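Local coordinates for 5'-deoxynucleotidase (Archaeoglobus fulgidus, PDB 1YNB), which is an HD-domain hydrolase that probably removes the 5'-phosphate from 2'-deoxyribonucleoside monophosphates with the help of a divalent metal ion, working as a homodimer, at the interface of chains A and B. Residues are numbered along the deposited sequence; one frame, centred on the assembly and turned at random. Chains: chain A/B, hypothetical protein AF1432.

Contacts 1, 2 and 3 sample one two-fold symmetric interface of the homodimer. The C-alpha centres of contacts 1 and 3 lie about 10 Å apart, those of contacts 1 and 2 about 19 Å, and those of contacts 2 and 3 about 26 Å. Helix 39-56 serves contacts 1 and 3, with residue 44 entering once from each chain, and the 3-10 helix 19-22 also serves both. Helix 8-18 works in contact 2 from chain B and in contact 3 from chain A. Symmetry repeats each patch, and the interface combines a polar centre, a hydrophobic flank nearby and a separate, outlying contact of the C-terminal region.

Contact 1: the interface of chains A and B. Residues chain A 21, 38, 40-41, 44; chain B 21, 38, 40-41.
A:Ser38 and B:Ser38 each give their hydroxyl to the glutamate of the opposite chain: A:Ser38 OG lies 2.6 Å from B:Glu41 OE2, on that oxygen's anti lone pair. Each serine also takes the backbone N-H of its own residue 41, allowed by OG standing between backbone N and carbonyl carbon (chi1 63° in A:Ser38). In each glutamate OE1 takes the N-H of its own chain's serine (A:Ser38 N to A:Glu41 OE1, 2.9 Å), 31° out of the carboxylate plane, so each carboxylate links the start of its own helix 39-56 to the partner's serine. This core is tight: the carboxylate planes stack 19° apart, A:Glu41 CG meets B:Glu41 CG at 3.4 Å, and B:Ala40 CA lies over the A:Phe44 face, 4.0 Å from the ring centroid. A:Glu41 OE2 also faces B:Lys21 O at 3.1 Å, two acceptors probably eased by water 3, which contacts both, or by a protonated carboxylate.

The other side is wetter. Water 2 joins A:Glu41 OE1 (2.8 Å) to B:Lys21 O, and water 1 repeats the link with chains exchanged. A:Lys21 runs extended past B:Glu41, its NZ 6.0 Å from B:Glu41 OE1, too far for a salt bridge to that carboxylate. The patch lies where the two 39-56 helices begin, flanked by the 3-10 helices 19-22.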
# COMPACT_ATOMS: atom_id res chain seq x y z
N LYS A 21 -12.73 2.79 3.84
CA LYS A 21 -11.26 2.77 4.04
C LYS A 21 -11.05 2.97 5.55
O LYS A 21 -9.95 2.80 6.05
CB LYS A 21 -10.53 3.94 3.39
CG LYS A 21 -10.84 4.23 1.91
CD LYS A 21 -9.90 5.38 1.41
CE LYS A 21 -10.07 5.67 -0.10
NZ LYS A 21 -9.19 6.83 -0.49
N SER A 38 -8.77 -2.86 6.06
CA SER A 38 -10.06 -2.17 6.10
C SER A 38 -11.00 -2.98 5.17
O SER A 38 -10.55 -3.83 4.39
CB SER A 38 -9.93 -0.72 5.57
OG SER A 38 -9.54 -0.73 4.20
N ALA A 40 -12.59 -1.81 2.67
CA ALA A 40 -12.09 -1.39 1.34
C ALA A 40 -10.94 -2.27 0.81
O ALA A 40 -10.94 -2.68 -0.37
CB ALA A 40 -11.62 0.10 1.41
N GLU A 41 -9.91 -2.54 1.64
CA GLU A 41 -8.80 -3.38 1.21
C GLU A 41 -9.24 -4.83 0.93
O GLU A 41 -8.74 -5.46 -0.02
CB GLU A 41 -7.69 -3.33 2.27
CG GLU A 41 -7.01 -1.93 2.27
CD GLU A 41 -6.14 -1.69 3.49
OE1 GLU A 41 -6.40 -2.30 4.55
OE2 GLU A 41 -5.21 -0.85 3.39
N PHE A 44 -11.04 -4.75 -2.44
CA PHE A 44 -10.05 -4.55 -3.48
C PHE A 44 -9.48 -5.87 -3.93
O PHE A 44 -9.52 -6.21 -5.12
CB PHE A 44 -8.89 -3.65 -2.97
CG PHE A 44 -7.68 -3.63 -3.87
CD1 PHE A 44 -7.70 -2.92 -5.10
CD2 PHE A 44 -6.51 -4.33 -3.52
CE1 PHE A 44 -6.60 -2.92 -5.93
CE2 PHE A 44 -5.38 -4.33 -4.37
CZ PHE A 44 -5.44 -3.62 -5.59
N LYS B 21 -2.21 -3.37 0.25
CA LYS B 21 -2.95 -2.94 1.45
C LYS B 21 -1.89 -2.42 2.42
O LYS B 21 -2.22 -1.80 3.41
CB LYS B 21 -3.63 -4.09 2.20
CG LYS B 21 -4.47 -5.06 1.38
CD LYS B 21 -5.14 -6.03 2.37
CE LYS B 21 -6.07 -7.00 1.65
NZ LYS B 21 -6.66 -7.96 2.61
N SER B 38 -4.15 3.43 1.89
CA SER B 38 -3.19 2.57 1.21
C SER B 38 -3.48 2.68 -0.30
O SER B 38 -4.52 3.25 -0.67
CB SER B 38 -3.33 1.09 1.65
OG SER B 38 -4.62 0.55 1.31
N ALA B 40 -4.17 0.15 -2.24
CA ALA B 40 -5.39 -0.67 -2.35
C ALA B 40 -6.68 0.13 -2.08
O ALA B 40 -7.69 -0.05 -2.79
CB ALA B 40 -5.32 -1.87 -1.36
N GLU B 41 -6.71 0.97 -1.03
CA GLU B 41 -7.90 1.76 -0.73
C GLU B 41 -8.18 2.80 -1.82
O GLU B 41 -9.35 3.04 -2.16
CB GLU B 41 -7.76 2.44 0.63
CG GLU B 41 -7.89 1.36 1.75
CD GLU B 41 -7.48 1.86 3.13
OE1 GLU B 41 -6.65 2.81 3.23
OE2 GLU B 41 -7.97 1.28 4.13
O HOH W 1 -7.56 4.31 5.45
O HOH W 2 -3.86 -2.86 5.62
O HOH W 3 -3.60 0.34 5.11

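Contact 2: the interface of chains A and B. Residues chain A 130, 163, 166, 168-169; chain B 11-12, 15.
B:His15 reaches from helix 8-18 into a slot of chain A formed by A:Phe130, A:Leu163 and the A:Asn168-A:Pro169 stretch. Starting at its base, CB approaches the carbonyl of A:Pro169, B:His15 CB to A:Pro169 O being 4.0 Å. Chi1 of -81° swings the imidazole away from the histidine's own carbonyl carbon and sets it between two covers, CG already lying between A:Pro169 CA and A:Phe130. On one face the rim of A:Phe130 enters edge-to-face, its plane turned 61° from the imidazole, with A:Phe130 CD2 3.5 Å from B:His15 ND1. On the opposite face A:Pro169 CA sits over the ring centre, 3.7 Å from the centroid, as a CH-pi contact. Farther out, B:His15 CD2 passes 3.6 Å from A:Asn168 O, while B:His15 CE1 meets A:Phe130 CD2 at 3.4 Å, with the methyl A:Leu163 CD2 next. The tip, B:His15 NE2, binds water 4 in the ring plane at 2.8 Å, and this water also contacts A:Asn168 N and A:Leu163 O. With the imidazole cut back to an alanine, water 4 would probably lose its ring partner and the A:Phe130 edge and A:Pro169 would be left without the ring between them.

Beside the ring, B:Val11 CG1 packs on A:Phe130. A:Arg166 NH2 comes 3.2 Å from B:Lys12 NZ, but its N-H points elsewhere, and two probable positive charges lie close. The site joins helices 117-135 and 154-166 and the segment after them to helix 8-18 of the partner, and probably helps to stabilise the dimer.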
# COMPACT_ATOMS: atom_id res chain seq x y z
N PHE A 130 -6.46 -16.03 2.19
CA PHE A 130 -5.13 -15.48 1.92
C PHE A 130 -4.69 -14.54 3.07
O PHE A 130 -3.52 -14.59 3.50
CB PHE A 130 -5.11 -14.64 0.62
CG PHE A 130 -4.73 -15.43 -0.59
CD1 PHE A 130 -5.67 -16.24 -1.23
CD2 PHE A 130 -3.43 -15.38 -1.08
CE1 PHE A 130 -5.29 -17.00 -2.38
CE2 PHE A 130 -3.04 -16.10 -2.19
CZ PHE A 130 -3.98 -16.92 -2.86
N LEU A 163 -2.69 -22.45 -2.03
CA LEU A 163 -2.47 -21.45 -0.97
C LEU A 163 -2.08 -22.20 0.31
O LEU A 163 -1.12 -21.83 0.99
CB LEU A 163 -3.77 -20.71 -0.65
CG LEU A 163 -3.93 -19.35 0.08
CD1 LEU A 163 -5.08 -19.44 1.10
CD2 LEU A 163 -2.62 -18.81 0.63
N ARG A 166 1.33 -24.27 0.17
CA ARG A 166 2.49 -23.40 0.30
C ARG A 166 2.60 -22.65 1.62
O ARG A 166 3.70 -22.57 2.18
CB ARG A 166 2.51 -22.33 -0.82
CG ARG A 166 2.59 -22.86 -2.25
CD ARG A 166 2.61 -21.68 -3.29
NE ARG A 166 3.80 -20.81 -3.17
CZ ARG A 166 3.81 -19.60 -2.59
NH1 ARG A 166 2.71 -19.10 -2.07
NH2 ARG A 166 4.96 -18.91 -2.52
N ASN A 168 2.86 -19.71 2.22
CA ASN A 168 4.02 -18.87 2.13
C ASN A 168 3.69 -17.55 1.47
O ASN A 168 3.68 -17.43 0.23
CB ASN A 168 5.11 -19.61 1.39
CG ASN A 168 6.30 -18.74 1.13
OD1 ASN A 168 6.56 -17.79 1.87
ND2 ASN A 168 7.04 -19.07 0.07
N PRO A 169 3.47 -16.52 2.28
CA PRO A 169 3.13 -15.19 1.78
C PRO A 169 4.26 -14.38 1.16
O PRO A 169 4.05 -13.28 0.66
CB PRO A 169 2.48 -14.52 3.00
CG PRO A 169 3.16 -15.16 4.15
CD PRO A 169 3.39 -16.60 3.75
N VAL B 11 -1.08 -17.90 -7.08
CA VAL B 11 -1.16 -17.71 -5.64
C VAL B 11 -0.14 -16.64 -5.25
O VAL B 11 -0.47 -15.75 -4.50
CB VAL B 11 -0.96 -19.07 -4.88
CG1 VAL B 11 -0.70 -18.85 -3.38
CG2 VAL B 11 -2.26 -19.92 -5.02
N LYS B 12 1.06 -16.67 -5.79
CA LYS B 12 2.03 -15.61 -5.45
C LYS B 12 1.52 -14.23 -5.87
O LYS B 12 1.71 -13.24 -5.18
CB LYS B 12 3.40 -15.85 -6.13
CG LYS B 12 4.38 -16.70 -5.32
CD LYS B 12 5.74 -16.73 -6.03
CE LYS B 12 6.82 -17.45 -5.20
NZ LYS B 12 7.04 -16.87 -3.82
N HIS B 15 -0.92 -12.97 -3.33
CA HIS B 15 -0.18 -12.51 -2.14
C HIS B 15 0.42 -11.15 -2.47
O HIS B 15 0.35 -10.20 -1.67
CB HIS B 15 0.95 -13.49 -1.81
CG HIS B 15 0.51 -14.70 -1.03
ND1 HIS B 15 -0.26 -14.62 0.10
CD2 HIS B 15 0.77 -16.01 -1.22
CE1 HIS B 15 -0.48 -15.83 0.57
NE2 HIS B 15 0.14 -16.70 -0.22
O HOH W 4 0.75 -19.43 0.22

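Contact 3: the interface of chains A and B. Residues chain A 13, 17, 20, 72, 76; chain B 44-45, 48.
B:Phe44 inserts its ring among A:Val17, A:Leu20, A:Leu72 and A:Leu76, and the contacts fall into three kinds.

Aliphatic carbons against aromatic rims come first. A:Val17 CG1 lies 3.6 Å from B:Phe44 CE2, and at the opposite edge, toward the same face, A:Leu72 CD2 lies 3.7 Å from B:Phe44 CD1, its side chain sliding past in the opposite direction. B:Phe44 CZ is flanked by A:Leu20 CD1 (3.7 Å) and A:Leu76 CD1, from opposite sides of the ring plane. The ring gets there because chi1 of 168° sends CG away from its own backbone nitrogen and out toward chain A. A:Phe13 CE2 brushes B:Ile48 CG2 at 4.0 Å, and the A:Phe13 ring in turn carries A:Val17 CG2 on one face, which probably helps position the valine.

Aliphatic pairs form the second group. A:Val17 and B:Ile48 point at each other tip to tip, A:Val17 CG1 to B:Ile48 CD1 being 3.7 Å. A:Leu76 CD1 also touches B:Ile48 CD1, at 4.0 Å. The stem of B:Arg45 adds its CG and CD beside A:Val17 CG1.

Third are polar atoms near the ring edge: A:Val17 O lies in the plane of B:Phe44, 3.8 Å from CE2, an approach that may suit weakly positive ring hydrogens, and A:Leu72 O sits 3.6 Å from B:Phe44 CE1, somewhat above the plane.

A:Leu72 and A:Leu76 flank the His-Asp pair of the HD motif, so this hydrophobic lock joins the partner's helix 39-56 to that motif's surroundings and may help hold the active-site region in place within the dimer.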
# COMPACT_ATOMS: atom_id res chain seq x y z
N PHE A 13 -22.54 9.77 -2.02
CA PHE A 13 -22.27 8.35 -2.10
C PHE A 13 -20.76 8.09 -2.22
O PHE A 13 -20.24 7.16 -1.59
CB PHE A 13 -23.01 7.72 -3.32
CG PHE A 13 -22.63 6.30 -3.60
CD1 PHE A 13 -23.08 5.26 -2.79
CD2 PHE A 13 -21.82 5.97 -4.70
CE1 PHE A 13 -22.73 3.95 -3.06
CE2 PHE A 13 -21.46 4.65 -4.97
CZ PHE A 13 -21.91 3.63 -4.16
N VAL A 17 -18.60 5.88 0.33
CA VAL A 17 -17.79 4.73 -0.07
C VAL A 17 -16.40 4.84 0.55
O VAL A 17 -15.78 3.82 0.88
CB VAL A 17 -17.64 4.67 -1.63
CG1 VAL A 17 -16.51 3.72 -2.06
CG2 VAL A 17 -19.01 4.18 -2.23
N LEU A 20 -15.41 3.17 3.85
CA LEU A 20 -14.97 1.79 3.94
C LEU A 20 -13.45 1.69 4.10
O LEU A 20 -12.95 0.62 4.47
CB LEU A 20 -15.42 0.99 2.71
CG LEU A 20 -16.94 0.76 2.73
CD1 LEU A 20 -17.36 0.12 1.43
CD2 LEU A 20 -17.32 -0.14 3.92
N LEU A 72 -16.66 -5.56 -5.76
CA LEU A 72 -16.46 -4.24 -5.15
C LEU A 72 -17.68 -3.75 -4.41
O LEU A 72 -17.57 -3.06 -3.38
CB LEU A 72 -16.08 -3.21 -6.20
CG LEU A 72 -14.73 -3.37 -6.86
CD1 LEU A 72 -14.64 -2.39 -8.05
CD2 LEU A 72 -13.63 -3.07 -5.82
N LEU A 76 -20.71 -3.15 0.33
CA LEU A 76 -20.92 -1.74 0.36
C LEU A 76 -21.80 -1.24 1.48
O LEU A 76 -21.53 -0.20 2.09
CB LEU A 76 -21.43 -1.26 -1.00
CG LEU A 76 -20.64 -0.05 -1.47
CD1 LEU A 76 -19.13 -0.34 -1.40
CD2 LEU A 76 -21.04 0.31 -2.90
N PHE B 44 -9.65 0.85 -4.77
CA PHE B 44 -11.02 0.45 -4.44
C PHE B 44 -11.97 1.56 -4.79
O PHE B 44 -12.94 1.36 -5.55
CB PHE B 44 -11.15 0.14 -2.92
CG PHE B 44 -12.58 0.02 -2.43
CD1 PHE B 44 -13.34 -1.14 -2.73
CD2 PHE B 44 -13.17 1.03 -1.67
CE1 PHE B 44 -14.63 -1.26 -2.29
CE2 PHE B 44 -14.49 0.92 -1.22
CZ PHE B 44 -15.22 -0.25 -1.54
N ARG B 45 -11.76 2.75 -4.21
CA ARG B 45 -12.74 3.79 -4.49
C ARG B 45 -12.64 4.32 -5.92
O ARG B 45 -13.65 4.72 -6.51
CB ARG B 45 -12.65 4.96 -3.52
CG ARG B 45 -13.82 5.95 -3.71
CD ARG B 45 -14.12 6.81 -2.51
NE ARG B 45 -12.97 7.67 -2.17
CZ ARG B 45 -13.05 8.66 -1.29
NH1 ARG B 45 -14.20 8.91 -0.70
NH2 ARG B 45 -11.97 9.37 -0.98
N ILE B 48 -14.85 2.14 -8.12
CA ILE B 48 -16.26 2.46 -7.99
C ILE B 48 -16.52 3.79 -8.71
O ILE B 48 -17.51 3.93 -9.47
CB ILE B 48 -16.65 2.50 -6.48
CG1 ILE B 48 -16.61 1.05 -5.94
CG2 ILE B 48 -18.04 3.10 -6.25
CD1 ILE B 48 -16.85 0.96 -4.45